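Side-chain contacts in malonyl CoA-acyl carrier protein transacylase (Burkholderia pseudomallei, PDB 3G87), which probably transfers the malonyl group from malonyl-CoA to the holo acyl carrier protein, releasing free coenzyme A: residues G94-L99 / G103-E108; A118-Q123 / Q204-A209; A135-I140 / T152-D157; D145-V150 / E176-H181; V223-N226 / P231-N234. One frame throughout, in Å; residues are numbered along the deposited sequence.

Contact 1. Residues G94-L99 / G103-E108; sequences GEFNAL and GCFDFE
Leu99 meets Cys104 and Phe105 where helix 94-101 ends and the chain turns toward helix 107-123. The polar part of the contact is backbone only: Cys104 N donates to Leu99 O over 3.0 Å with an N-H...O angle of 160°. Gly103, with its positive phi of 85°, is the first residue to leave the helical conformation, and the helix closes there in a Schellman motif. Cys104 CB lies 3.4 Å from the same oxygen, Leu99 O.

The rest is apolar. The far end of the Phe105 ring does most of the touching: its CZ sits 3.5 Å from Leu99 CB, while CE2 is close to Leu99 CD1. Phe105 CG is wedged between its own backbone N and carbonyl carbon (chi1 37°), and this torsion swings the ring back against the helix its chain has just left. The ring meets Phe96 twice. Its edge faces the backbone, with Phe96 O near the ring plane and 3.5 Å from Phe105 CZ, and that same CZ lies 4.1 Å from Phe96 CD1, the two side chains crossing at a slant. On the other branch of the leucine, Leu99 CD2 packs against Cys104 SG at 3.9 Å.

Leu113 of helix 107-123 touches Phe96 and Phe105, Tyr67 of helix 59-81 adjoins Phe96, and Leu216 and Pro219 from loops lie against Phe105 and Cys104, covering the side chains of Phe96, Cys104 and Phe105 between helices 94-101 and 107-123.

Contact 2. Residues A118-Q123 / Q204-A209; sequences AELMSQ and QQAFAA
Among 118-123, Leu120 is the side chain that touches 204-209, and it does so with both methyl groups. Its CG stands anti to the carbonyl carbon (chi1 -59°) and the chain then runs on extended, which carries the branched end across to the other helix. There the two methyls straddle the single methyl of Ala206: Leu120 CD2 is 3.7 Å from Ala206 CB, and CD1 lies equally near it. Leu120 CD1 also reaches the backbone, 3.7 Å from Phe207 N, and touches Phe207 CB at 4.0 Å.

Phe207 is turned differently. With CG opposite its backbone N (chi1 -180°), the ring is carried off beyond its CB, so that in this pairing the phenylalanine offers Leu120 its root and not its ring.

Polar side chains of 118-123 bond within their own helix. Gln123 NE2 donates to Glu119 OE2 at 2.9 Å, almost in the amide plane and on the anti lone pair of the carboxylate, and Ser122 OG donates back to Glu119 O.

Behind the contact, helix 107-123 leans on helix 59-81, where Gln63 touches Ala118 and Met121, while helix 201-211 rests on helix 237-243 through Phe207 on Leu241 and Ala208 on Ala242.

Contact 3. Residues A135-I140 / T152-D157; sequences ASREQI and TAIAND
Arg137 reaches from the first turn of helix 137-146 across Ile154 to Asp157 on strand 153-159. From CB, directed at the strand, the chain runs out extended through CG and CD, with CG opposite the backbone N (chi1 168°), and then bends at chi3 (-63°). NE comes next and donates to a water 3.1 Å away, which lies at the edge of the guanidinium and in its plane; that water gives its own hydrogen to Asp157 OD2 at 2.7 Å. At the tip, NH1 rests on Ile154, 3.4 Å from its CG1, and also forms a salt bridge with Glu141 one helical turn on. NH2 comes within 4.1 Å of Asp157 CB. The two charged groups do not pair directly, since Arg137 NH2 and Asp157 OD2 stay 4.4 Å apart and their planes are turned by 79°; the water links them instead.

The apolar half belongs to Ile140, whose CG2 meets Ile154 CD1 at 3.6 Å, the side chains crossing at about a right angle. Ser136 and Gln139 form a capping box at the helix start.

Helix 137-146 thus packs on the antiparallel sheet: Ile140 also touches Ile165 of strand 162-168 and Ile132 of strand 127-133, while 153-159 is an outermost strand, classically bulged at Ala155 and Asn156 opposite Val164.

Contact 4. Residues D145-V150 / E176-H181; sequences DEHGLV and EALFQH
The CA atoms of His147 and Leu178 are the nearest pair across the segments, 8.6 Å apart, just where helix 137-146 gives way to a turn. That distance is bridged by side chains alone, and no hydrogen bond crosses.

Leu178 supplies both of its methyl groups. CD2 sits over the middle of the imidazole of His147, 3.5 Å from the ring centroid and only 10° off the ring normal, a CH-pi contact in which the methyl is about as near to His147 CE1 as to ND1. The two side chains run past each other in opposite directions. Leu178 CD1 lies beside the root of the ring, 3.7 Å from His147 CG, and meets Leu149 as well: there the two leucines reach for each other tip to tip, with Leu149 CD1 3.8 Å from Leu178 CD1. Chi1 (-58°) puts His147 CG beside its backbone N and carries the ring to Leu178, and chi2 (-95°) turns its face to the methyl.

Thr143 of helix 137-146 touches Leu178, while Leu149 also packs on Leu144 and on Ala175 of helix 169-175. The turn carrying His147 and Leu149 is a Schellman motif with Gly148, at positive phi, as its C-prime residue; Leu149 N returns to Leu144 O, and Leu149 itself centres an inverse gamma turn.

Contact 5. Residues V223-N226 / P231-N234; sequences VISN and PYEN
Tyr232 and Val223 lie side by side with their side chains pointing the same way, and Ser225 comes up against the same tyrosine ring. Val223 CG1, opposite its own backbone N (chi1 173°), runs alongside the ring and meets Tyr232 CD1 at 3.9 Å. Ser225 approaches at a slant with its CB, 3.6 Å from Tyr232 CD1 and nearly as close to CE1, so the methylene and not the hydroxyl does the touching; Ser225 OG is bonded to Val227 N. CD1 and CE1 of the ring are thus the atoms that meet both residues.

Val223 O lies at the edge of the ring and in its plane, held there by the backbone: Tyr232 N donates to it over 2.9 Å with an N-H...O angle of 167°, nearly along the C=O axis. The same oxygen receives a CA-H...O contact from Pro231 CA at 3.3 Å. A water also bridges the two backbones, accepting from Val223 N and donating to Tyr232 O, each at 3.0 Å. On the next residue pair, a single beta bridge, Ile224 CD1 bends back to Pro231 CD at 4.2 Å although its CB points away from that segment.

At its far end, Tyr232 OH is hydrogen-bonded to Glu95 OE1, and the other oxygen, Glu95 OE2, takes the backbone N of Asn226. The chemistry implies a residue held at both ends, its main-chain N-H on Val223 O and its hydroxyl on the buried carboxylate of Glu95, with apolar contact along the ring between.

How the contacts relate
Contacts 1 and 5, centres 13 Å apart, are joined by Glu95 of helix 94-101, which bonds to Tyr232 and Asn226. Contact 1 includes Gly94 of the probable nucleophile elbow, a GxSxG pattern of Gly90, Ser92 and Gly94, and Asn226 of contact 5 bonds to Ser92 N and Gly90 O. Contact 2 joins contact 1 through helix 107-123 and through Phe96 CZ against Phe207 CZ at 3.9 Å. Contacts 3 and 4 belong to the antiparallel-sheet region. They share helix 137-146, their centres are 11 Å apart, and Phe179 packs on Ile140. Contact 4 is remote from contact 1, with centres about 38 Å apart on opposite sides of the chain's centre.

Contact 1. Residues G94-L99 / G103-E108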
# COMPACT_ATOMS: atom_id res chain seq x y z
N GLY A 94 0.25 -2.23 -2.57
CA GLY A 94 1.20 -1.90 -3.59
C GLY A 94 2.58 -2.45 -3.50
O GLY A 94 3.23 -2.52 -4.45
N GLU A 95 2.99 -2.89 -2.35
CA GLU A 95 4.26 -3.54 -2.18
C GLU A 95 4.34 -4.87 -2.93
O GLU A 95 5.34 -5.24 -3.44
CB GLU A 95 4.57 -3.64 -0.69
CG GLU A 95 5.82 -4.30 -0.31
CD GLU A 95 6.36 -3.86 1.02
OE1 GLU A 95 6.53 -4.65 1.90
OE2 GLU A 95 6.64 -2.72 1.18
N PHE A 96 3.21 -5.55 -3.03
CA PHE A 96 3.09 -6.72 -3.80
C PHE A 96 3.37 -6.52 -5.26
O PHE A 96 4.00 -7.30 -5.82
CB PHE A 96 1.76 -7.37 -3.59
CG PHE A 96 1.66 -8.05 -2.31
CD1 PHE A 96 2.03 -9.35 -2.18
CD2 PHE A 96 1.24 -7.39 -1.21
CE1 PHE A 96 1.96 -9.93 -1.01
CE2 PHE A 96 1.17 -8.00 -0.06
CZ PHE A 96 1.53 -9.26 0.05
N ASN A 97 2.91 -5.43 -5.83
CA ASN A 97 3.28 -5.07 -7.20
C ASN A 97 4.74 -4.64 -7.38
O ASN A 97 5.27 -4.82 -8.48
CB ASN A 97 2.39 -3.97 -7.72
CG ASN A 97 0.97 -4.39 -7.81
OD1 ASN A 97 0.15 -4.04 -6.94
ND2 ASN A 97 0.64 -5.14 -8.88
N ALA A 98 5.35 -4.02 -6.37
CA ALA A 98 6.82 -3.72 -6.35
C ALA A 98 7.63 -5.01 -6.40
O ALA A 98 8.56 -5.14 -7.19
CB ALA A 98 7.22 -2.91 -5.08
N LEU A 99 7.29 -5.95 -5.50
CA LEU A 99 7.93 -7.27 -5.47
C LEU A 99 7.72 -8.00 -6.80
O LEU A 99 8.67 -8.64 -7.32
CB LEU A 99 7.44 -8.11 -4.29
CG LEU A 99 7.76 -7.59 -2.87
CD1 LEU A 99 7.03 -8.41 -1.76
CD2 LEU A 99 9.31 -7.56 -2.67
N GLY A 103 10.67 -9.16 -9.79
CA GLY A 103 10.89 -10.51 -10.24
C GLY A 103 10.85 -11.50 -9.10
O GLY A 103 11.26 -12.64 -9.29
N CYS A 104 10.32 -11.09 -7.94
CA CYS A 104 10.31 -11.95 -6.74
C CYS A 104 9.32 -13.11 -6.87
O CYS A 104 9.54 -14.13 -6.23
CB CYS A 104 10.01 -11.17 -5.45
SG CYS A 104 11.29 -9.94 -5.02
N PHE A 105 8.25 -12.93 -7.66
CA PHE A 105 7.27 -13.99 -7.94
C PHE A 105 6.63 -13.67 -9.27
O PHE A 105 6.81 -12.58 -9.81
CB PHE A 105 6.18 -14.20 -6.82
CG PHE A 105 5.72 -12.93 -6.14
CD1 PHE A 105 4.95 -11.99 -6.81
CD2 PHE A 105 6.09 -12.67 -4.81
CE1 PHE A 105 4.56 -10.78 -6.20
CE2 PHE A 105 5.72 -11.47 -4.16
CZ PHE A 105 4.91 -10.53 -4.86
N ASP A 106 5.87 -14.57 -9.80
CA ASP A 106 5.13 -14.24 -10.99
C ASP A 106 3.77 -13.65 -10.70
O ASP A 106 3.40 -13.52 -9.60
CB ASP A 106 5.07 -15.40 -11.97
CG ASP A 106 4.35 -16.58 -11.46
OD1 ASP A 106 3.60 -16.54 -10.55
OD2 ASP A 106 4.52 -17.60 -12.03
N PHE A 107 3.04 -13.30 -11.74
CA PHE A 107 1.77 -12.62 -11.62
C PHE A 107 0.75 -13.40 -10.81
O PHE A 107 0.17 -12.89 -9.93
CB PHE A 107 1.24 -12.22 -12.98
CG PHE A 107 -0.15 -11.72 -12.97
CD1 PHE A 107 -0.46 -10.48 -12.49
CD2 PHE A 107 -1.17 -12.48 -13.46
CE1 PHE A 107 -1.72 -10.05 -12.50
CE2 PHE A 107 -2.42 -12.02 -13.47
CZ PHE A 107 -2.69 -10.81 -12.98
N GLU A 108 0.59 -14.66 -11.12
CA GLU A 108 -0.33 -15.52 -10.42
C GLU A 108 0.04 -15.73 -8.98
O GLU A 108 -0.80 -15.82 -8.15
CB GLU A 108 -0.42 -16.88 -11.09
CG GLU A 108 -1.24 -16.94 -12.30
CD GLU A 108 -0.87 -18.11 -13.22
OE1 GLU A 108 0.29 -18.51 -13.24
OE2 GLU A 108 -1.73 -18.64 -13.90

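Contact 2. Residues A118-Q123 / Q204-A209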
# COMPACT_ATOMS: atom_id res chain seq x y z
N ALA A 118 -5.82 -10.54 1.82
CA ALA A 118 -7.03 -9.79 1.77
C ALA A 118 -8.13 -10.48 2.51
O ALA A 118 -8.85 -9.86 3.23
CB ALA A 118 -7.42 -9.47 0.35
N GLU A 119 -8.23 -11.79 2.35
CA GLU A 119 -9.16 -12.60 3.15
C GLU A 119 -8.90 -12.48 4.64
O GLU A 119 -9.85 -12.19 5.39
CB GLU A 119 -9.15 -14.06 2.71
CG GLU A 119 -9.95 -14.96 3.62
CD GLU A 119 -11.43 -14.57 3.75
OE1 GLU A 119 -12.00 -14.04 2.78
OE2 GLU A 119 -12.04 -14.81 4.82
N LEU A 120 -7.65 -12.67 5.10
CA LEU A 120 -7.39 -12.58 6.55
C LEU A 120 -7.67 -11.17 7.10
O LEU A 120 -8.31 -10.99 8.18
CB LEU A 120 -5.96 -13.01 6.92
CG LEU A 120 -5.58 -14.43 6.53
CD1 LEU A 120 -4.06 -14.54 6.38
CD2 LEU A 120 -6.13 -15.44 7.54
N MET A 121 -7.16 -10.15 6.41
CA MET A 121 -7.38 -8.82 6.89
C MET A 121 -8.88 -8.51 6.99
O MET A 121 -9.31 -7.86 7.94
CB MET A 121 -6.62 -7.80 6.04
CG MET A 121 -5.13 -7.80 6.36
SD MET A 121 -4.18 -6.81 5.20
CE MET A 121 -5.05 -5.19 5.20
N SER A 122 -9.68 -9.03 6.09
CA SER A 122 -11.13 -8.89 6.17
C SER A 122 -11.87 -9.52 7.34
O SER A 122 -12.95 -9.15 7.60
CB SER A 122 -11.78 -9.30 4.86
OG SER A 122 -12.19 -10.62 4.83
N GLN A 123 -11.25 -10.44 8.03
CA GLN A 123 -11.77 -11.10 9.20
C GLN A 123 -11.68 -10.28 10.44
O GLN A 123 -12.42 -10.49 11.34
CB GLN A 123 -11.07 -12.46 9.42
CG GLN A 123 -11.31 -13.44 8.32
CD GLN A 123 -10.43 -14.63 8.28
OE1 GLN A 123 -9.73 -14.93 9.19
NE2 GLN A 123 -10.53 -15.35 7.25
N GLN A 204 -1.25 -11.59 10.37
CA GLN A 204 0.16 -11.64 10.06
C GLN A 204 0.75 -13.02 10.21
O GLN A 204 1.44 -13.45 9.36
CB GLN A 204 0.96 -10.66 10.90
CG GLN A 204 2.39 -10.76 10.82
CD GLN A 204 3.07 -9.72 11.65
OE1 GLN A 204 3.46 -9.97 12.76
NE2 GLN A 204 3.20 -8.54 11.12
N GLN A 205 0.46 -13.68 11.32
CA GLN A 205 0.96 -15.01 11.55
C GLN A 205 0.33 -15.99 10.61
O GLN A 205 1.00 -16.83 10.09
CB GLN A 205 0.80 -15.46 13.00
CG GLN A 205 1.61 -14.68 14.01
CD GLN A 205 2.96 -14.19 13.51
OE1 GLN A 205 3.83 -14.97 13.19
NE2 GLN A 205 3.12 -12.90 13.46
N ALA A 206 -0.97 -15.86 10.38
CA ALA A 206 -1.64 -16.74 9.43
C ALA A 206 -1.00 -16.54 8.06
O ALA A 206 -0.79 -17.52 7.32
CB ALA A 206 -3.16 -16.49 9.39
N PHE A 207 -0.65 -15.28 7.74
CA PHE A 207 -0.15 -14.95 6.39
C PHE A 207 1.27 -15.45 6.25
O PHE A 207 1.64 -15.96 5.21
CB PHE A 207 -0.17 -13.45 6.12
CG PHE A 207 0.34 -13.09 4.75
CD1 PHE A 207 -0.43 -13.38 3.60
CD2 PHE A 207 1.58 -12.48 4.59
CE1 PHE A 207 0.03 -13.09 2.33
CE2 PHE A 207 2.06 -12.17 3.28
CZ PHE A 207 1.28 -12.50 2.15
N ALA A 208 2.08 -15.31 7.31
CA ALA A 208 3.45 -15.81 7.30
C ALA A 208 3.44 -17.34 7.07
O ALA A 208 4.35 -17.89 6.46
CB ALA A 208 4.15 -15.49 8.64
N ALA A 209 2.41 -18.01 7.53
CA ALA A 209 2.35 -19.44 7.45
C ALA A 209 2.05 -19.83 6.03
O ALA A 209 2.58 -20.78 5.57
CB ALA A 209 1.38 -19.99 8.39

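Contact 3. Residues A135-I140 / T152-D157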
# COMPACT_ATOMS: atom_id res chain seq x y z
N ALA A 135 -1.24 17.61 11.69
CA ALA A 135 -0.61 17.37 12.96
C ALA A 135 0.67 16.56 12.71
O ALA A 135 0.74 15.73 11.80
CB ALA A 135 -1.57 16.63 13.91
N SER A 136 1.67 16.80 13.53
CA SER A 136 2.85 16.01 13.47
C SER A 136 2.62 14.73 14.23
O SER A 136 1.63 14.59 14.85
CB SER A 136 3.99 16.78 14.06
OG SER A 136 3.83 16.87 15.41
N ARG A 137 3.54 13.81 14.14
CA ARG A 137 3.44 12.58 14.84
C ARG A 137 3.35 12.80 16.34
O ARG A 137 2.64 12.15 17.01
CB ARG A 137 4.61 11.68 14.54
CG ARG A 137 4.64 10.55 15.48
CD ARG A 137 5.82 9.72 15.38
NE ARG A 137 5.98 9.04 14.11
CZ ARG A 137 5.52 7.84 13.80
NH1 ARG A 137 4.83 7.14 14.62
NH2 ARG A 137 5.78 7.34 12.65
N GLU A 138 4.10 13.77 16.81
CA GLU A 138 4.18 14.09 18.18
C GLU A 138 2.93 14.73 18.74
O GLU A 138 2.59 14.48 19.84
CB GLU A 138 5.40 14.94 18.42
CG GLU A 138 6.65 14.12 18.58
CD GLU A 138 7.37 13.83 17.29
OE1 GLU A 138 7.23 14.58 16.32
OE2 GLU A 138 8.10 12.84 17.25
N GLN A 139 2.27 15.54 17.97
CA GLN A 139 1.01 16.10 18.39
C GLN A 139 -0.02 14.94 18.53
O GLN A 139 -0.77 14.87 19.45
CB GLN A 139 0.55 17.20 17.41
CG GLN A 139 1.48 18.44 17.30
CD GLN A 139 1.04 19.58 16.35
OE1 GLN A 139 0.40 19.38 15.34
NE2 GLN A 139 1.44 20.78 16.69
N ILE A 140 0.01 14.03 17.59
CA ILE A 140 -0.97 12.98 17.46
C ILE A 140 -0.83 12.03 18.64
O ILE A 140 -1.80 11.78 19.36
CB ILE A 140 -0.84 12.22 16.10
CG1 ILE A 140 -1.19 13.11 14.92
CG2 ILE A 140 -1.68 10.90 16.11
CD1 ILE A 140 -1.39 12.36 13.58
N THR A 152 -4.65 2.87 20.16
CA THR A 152 -4.61 3.55 18.91
C THR A 152 -3.22 4.04 18.65
O THR A 152 -2.64 4.62 19.50
CB THR A 152 -5.61 4.71 18.91
OG1 THR A 152 -6.89 4.20 19.13
CG2 THR A 152 -5.61 5.43 17.63
N ALA A 153 -2.70 3.79 17.45
CA ALA A 153 -1.36 4.23 17.06
C ALA A 153 -1.24 4.71 15.60
O ALA A 153 -2.19 4.61 14.81
CB ALA A 153 -0.35 3.06 17.32
N ILE A 154 -0.07 5.19 15.20
CA ILE A 154 0.12 5.53 13.83
C ILE A 154 0.27 4.25 12.97
O ILE A 154 1.10 3.36 13.27
CB ILE A 154 1.36 6.40 13.63
CG1 ILE A 154 1.42 7.50 14.68
CG2 ILE A 154 1.42 6.89 12.17
CD1 ILE A 154 0.54 8.67 14.45
N ALA A 155 -0.50 4.21 11.89
CA ALA A 155 -0.47 3.08 10.98
C ALA A 155 0.22 3.36 9.65
O ALA A 155 0.82 2.45 9.07
CB ALA A 155 -1.91 2.60 10.73
N ASN A 156 0.02 4.59 9.12
CA ASN A 156 0.68 5.12 7.94
C ASN A 156 1.40 6.41 8.29
O ASN A 156 0.81 7.29 8.84
CB ASN A 156 -0.33 5.54 6.86
CG ASN A 156 -1.09 4.38 6.22
OD1 ASN A 156 -0.98 3.20 6.61
ND2 ASN A 156 -1.89 4.73 5.18
N ASP A 157 2.67 6.55 7.94
CA ASP A 157 3.25 7.86 7.99
C ASP A 157 3.48 8.25 6.54
O ASP A 157 4.43 7.79 5.92
CB ASP A 157 4.56 7.87 8.76
CG ASP A 157 5.29 9.19 8.63
OD1 ASP A 157 4.65 10.26 8.34
OD2 ASP A 157 6.52 9.16 8.75
O HOH W 1 7.14 9.86 11.30

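Contact 4. Residues D145-V150 / E176-H181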
# COMPACT_ATOMS: atom_id res chain seq x y z
N ASP A 145 -2.57 9.88 23.85
CA ASP A 145 -2.32 9.60 25.25
C ASP A 145 -3.21 10.36 26.20
O ASP A 145 -3.73 9.79 27.08
CB ASP A 145 -0.87 9.85 25.70
CG ASP A 145 0.17 9.04 24.97
OD1 ASP A 145 -0.02 7.93 24.60
OD2 ASP A 145 1.23 9.55 24.77
N GLU A 146 -3.34 11.66 25.99
CA GLU A 146 -4.04 12.55 26.89
C GLU A 146 -5.49 12.21 27.06
O GLU A 146 -6.05 12.48 28.07
CB GLU A 146 -3.93 14.01 26.46
CG GLU A 146 -2.70 14.70 26.87
CD GLU A 146 -2.36 15.86 26.02
OE1 GLU A 146 -3.11 16.19 25.17
OE2 GLU A 146 -1.35 16.47 26.22
N HIS A 147 -6.07 11.61 26.05
CA HIS A 147 -7.44 11.24 26.04
C HIS A 147 -7.68 9.76 26.16
O HIS A 147 -8.68 9.30 25.79
CB HIS A 147 -8.12 11.81 24.80
CG HIS A 147 -8.03 13.30 24.71
ND1 HIS A 147 -9.01 14.13 25.17
CD2 HIS A 147 -7.05 14.10 24.27
CE1 HIS A 147 -8.65 15.37 25.00
NE2 HIS A 147 -7.46 15.38 24.46
N GLY A 148 -6.75 9.00 26.68
CA GLY A 148 -6.99 7.55 26.93
C GLY A 148 -7.27 6.66 25.70
O GLY A 148 -7.86 5.56 25.83
N LEU A 149 -6.83 7.07 24.54
CA LEU A 149 -6.86 6.24 23.37
C LEU A 149 -5.66 5.30 23.31
O LEU A 149 -4.78 5.45 22.53
CB LEU A 149 -6.99 7.08 22.14
CG LEU A 149 -8.09 8.11 22.22
CD1 LEU A 149 -8.27 8.84 20.97
CD2 LEU A 149 -9.38 7.52 22.64
N VAL A 150 -5.68 4.32 24.18
CA VAL A 150 -4.54 3.49 24.50
C VAL A 150 -4.15 2.47 23.45
O VAL A 150 -3.04 2.10 23.38
CB VAL A 150 -4.70 2.82 25.88
CG1 VAL A 150 -4.84 3.85 26.91
CG2 VAL A 150 -5.88 1.88 25.90
N GLU A 176 -12.20 11.73 16.49
CA GLU A 176 -12.73 12.76 15.62
C GLU A 176 -12.76 14.11 16.25
O GLU A 176 -12.30 15.05 15.69
CB GLU A 176 -14.13 12.44 15.09
CG GLU A 176 -14.75 13.64 14.40
CD GLU A 176 -15.80 13.33 13.36
OE1 GLU A 176 -15.66 13.72 12.21
OE2 GLU A 176 -16.81 12.76 13.70
N ALA A 177 -13.32 14.17 17.41
CA ALA A 177 -13.39 15.37 18.16
C ALA A 177 -12.04 15.94 18.52
O ALA A 177 -11.95 17.09 18.82
CB ALA A 177 -14.19 15.13 19.38
N LEU A 178 -10.98 15.14 18.50
CA LEU A 178 -9.69 15.63 18.95
C LEU A 178 -8.84 16.20 17.88
O LEU A 178 -7.89 16.83 18.17
CB LEU A 178 -8.91 14.57 19.69
CG LEU A 178 -9.64 13.79 20.74
CD1 LEU A 178 -8.91 12.62 21.15
CD2 LEU A 178 -9.96 14.64 21.86
N PHE A 179 -9.19 15.93 16.65
CA PHE A 179 -8.44 16.37 15.52
C PHE A 179 -9.27 17.24 14.58
O PHE A 179 -9.13 17.15 13.38
CB PHE A 179 -7.83 15.18 14.77
CG PHE A 179 -6.89 14.36 15.60
CD1 PHE A 179 -5.67 14.83 15.95
CD2 PHE A 179 -7.28 13.14 16.08
CE1 PHE A 179 -4.90 14.10 16.73
CE2 PHE A 179 -6.49 12.41 16.84
CZ PHE A 179 -5.30 12.87 17.16
N GLN A 180 -10.14 18.06 15.12
CA GLN A 180 -10.83 19.03 14.31
C GLN A 180 -10.75 20.37 14.94
O GLN A 180 -11.56 20.74 15.76
CB GLN A 180 -12.25 18.64 14.06
CG GLN A 180 -12.34 17.56 13.08
CD GLN A 180 -13.54 16.72 13.30
OE1 GLN A 180 -13.60 15.62 12.83
NE2 GLN A 180 -14.48 17.23 14.04
N HIS A 181 -9.73 21.09 14.55
CA HIS A 181 -9.48 22.35 15.10
C HIS A 181 -8.29 22.91 14.44
O HIS A 181 -7.42 22.17 14.04
CB HIS A 181 -9.15 22.18 16.56
CG HIS A 181 -7.81 21.56 16.80
ND1 HIS A 181 -6.68 22.31 17.01
CD2 HIS A 181 -7.44 20.27 16.88
CE1 HIS A 181 -5.66 21.50 17.21
NE2 HIS A 181 -6.10 20.26 17.14

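Contact 5. Residues V223-N226 / P231-N234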
# COMPACT_ATOMS: atom_id res chain seq x y z
N VAL A 223 13.70 -2.95 -3.85
CA VAL A 223 12.31 -2.67 -3.47
C VAL A 223 12.38 -2.10 -2.07
O VAL A 223 12.97 -2.74 -1.18
CB VAL A 223 11.45 -3.96 -3.51
CG1 VAL A 223 10.07 -3.69 -2.95
CG2 VAL A 223 11.33 -4.49 -4.95
N ILE A 224 11.84 -0.90 -1.86
CA ILE A 224 11.93 -0.26 -0.52
C ILE A 224 10.79 -0.77 0.34
O ILE A 224 9.62 -0.63 -0.01
CB ILE A 224 11.88 1.28 -0.51
CG1 ILE A 224 12.83 1.89 -1.56
CG2 ILE A 224 12.32 1.72 0.85
CD1 ILE A 224 14.25 1.43 -1.42
N SER A 225 11.15 -1.40 1.44
CA SER A 225 10.19 -2.09 2.22
C SER A 225 9.44 -1.11 3.11
O SER A 225 10.05 -0.25 3.74
CB SER A 225 10.92 -3.15 3.04
OG SER A 225 10.32 -3.34 4.31
N ASN A 226 8.15 -1.29 3.23
CA ASN A 226 7.28 -0.48 4.06
C ASN A 226 7.63 -0.54 5.53
O ASN A 226 7.42 0.39 6.23
CB ASN A 226 5.82 -0.91 3.93
CG ASN A 226 5.09 -0.37 2.71
OD1 ASN A 226 4.02 -0.80 2.46
ND2 ASN A 226 5.65 0.53 2.00
N PRO A 231 15.74 -0.90 1.48
CA PRO A 231 15.69 -2.02 0.56
C PRO A 231 15.49 -3.40 1.24
O PRO A 231 16.14 -3.70 2.19
CB PRO A 231 17.04 -1.94 -0.11
CG PRO A 231 17.57 -0.71 0.21
CD PRO A 231 17.01 -0.19 1.37
N TYR A 232 14.56 -4.19 0.74
CA TYR A 232 14.43 -5.58 1.06
C TYR A 232 15.78 -6.30 1.04
O TYR A 232 16.54 -6.21 0.13
CB TYR A 232 13.44 -6.28 0.13
CG TYR A 232 12.01 -6.47 0.59
CD1 TYR A 232 11.04 -5.55 0.32
CD2 TYR A 232 11.62 -7.61 1.24
CE1 TYR A 232 9.80 -5.72 0.69
CE2 TYR A 232 10.38 -7.78 1.63
CZ TYR A 232 9.45 -6.84 1.36
OH TYR A 232 8.18 -7.03 1.74
N GLU A 233 16.09 -7.01 2.09
CA GLU A 233 17.35 -7.69 2.15
C GLU A 233 17.29 -8.95 1.34
O GLU A 233 16.27 -9.47 1.15
CB GLU A 233 17.67 -8.04 3.58
CG GLU A 233 18.37 -6.97 4.33
CD GLU A 233 18.37 -7.23 5.78
OE1 GLU A 233 19.35 -7.83 6.24
OE2 GLU A 233 17.38 -6.89 6.47
N ASN A 234 18.40 -9.45 0.86
CA ASN A 234 18.39 -10.74 0.25
C ASN A 234 18.11 -11.77 1.33
O ASN A 234 18.61 -11.68 2.41
CB ASN A 234 19.67 -11.02 -0.50
CG ASN A 234 19.79 -10.24 -1.76
OD1 ASN A 234 18.83 -9.85 -2.33
ND2 ASN A 234 20.97 -10.03 -2.19
O HOH W 2 15.65 -4.70 -2.32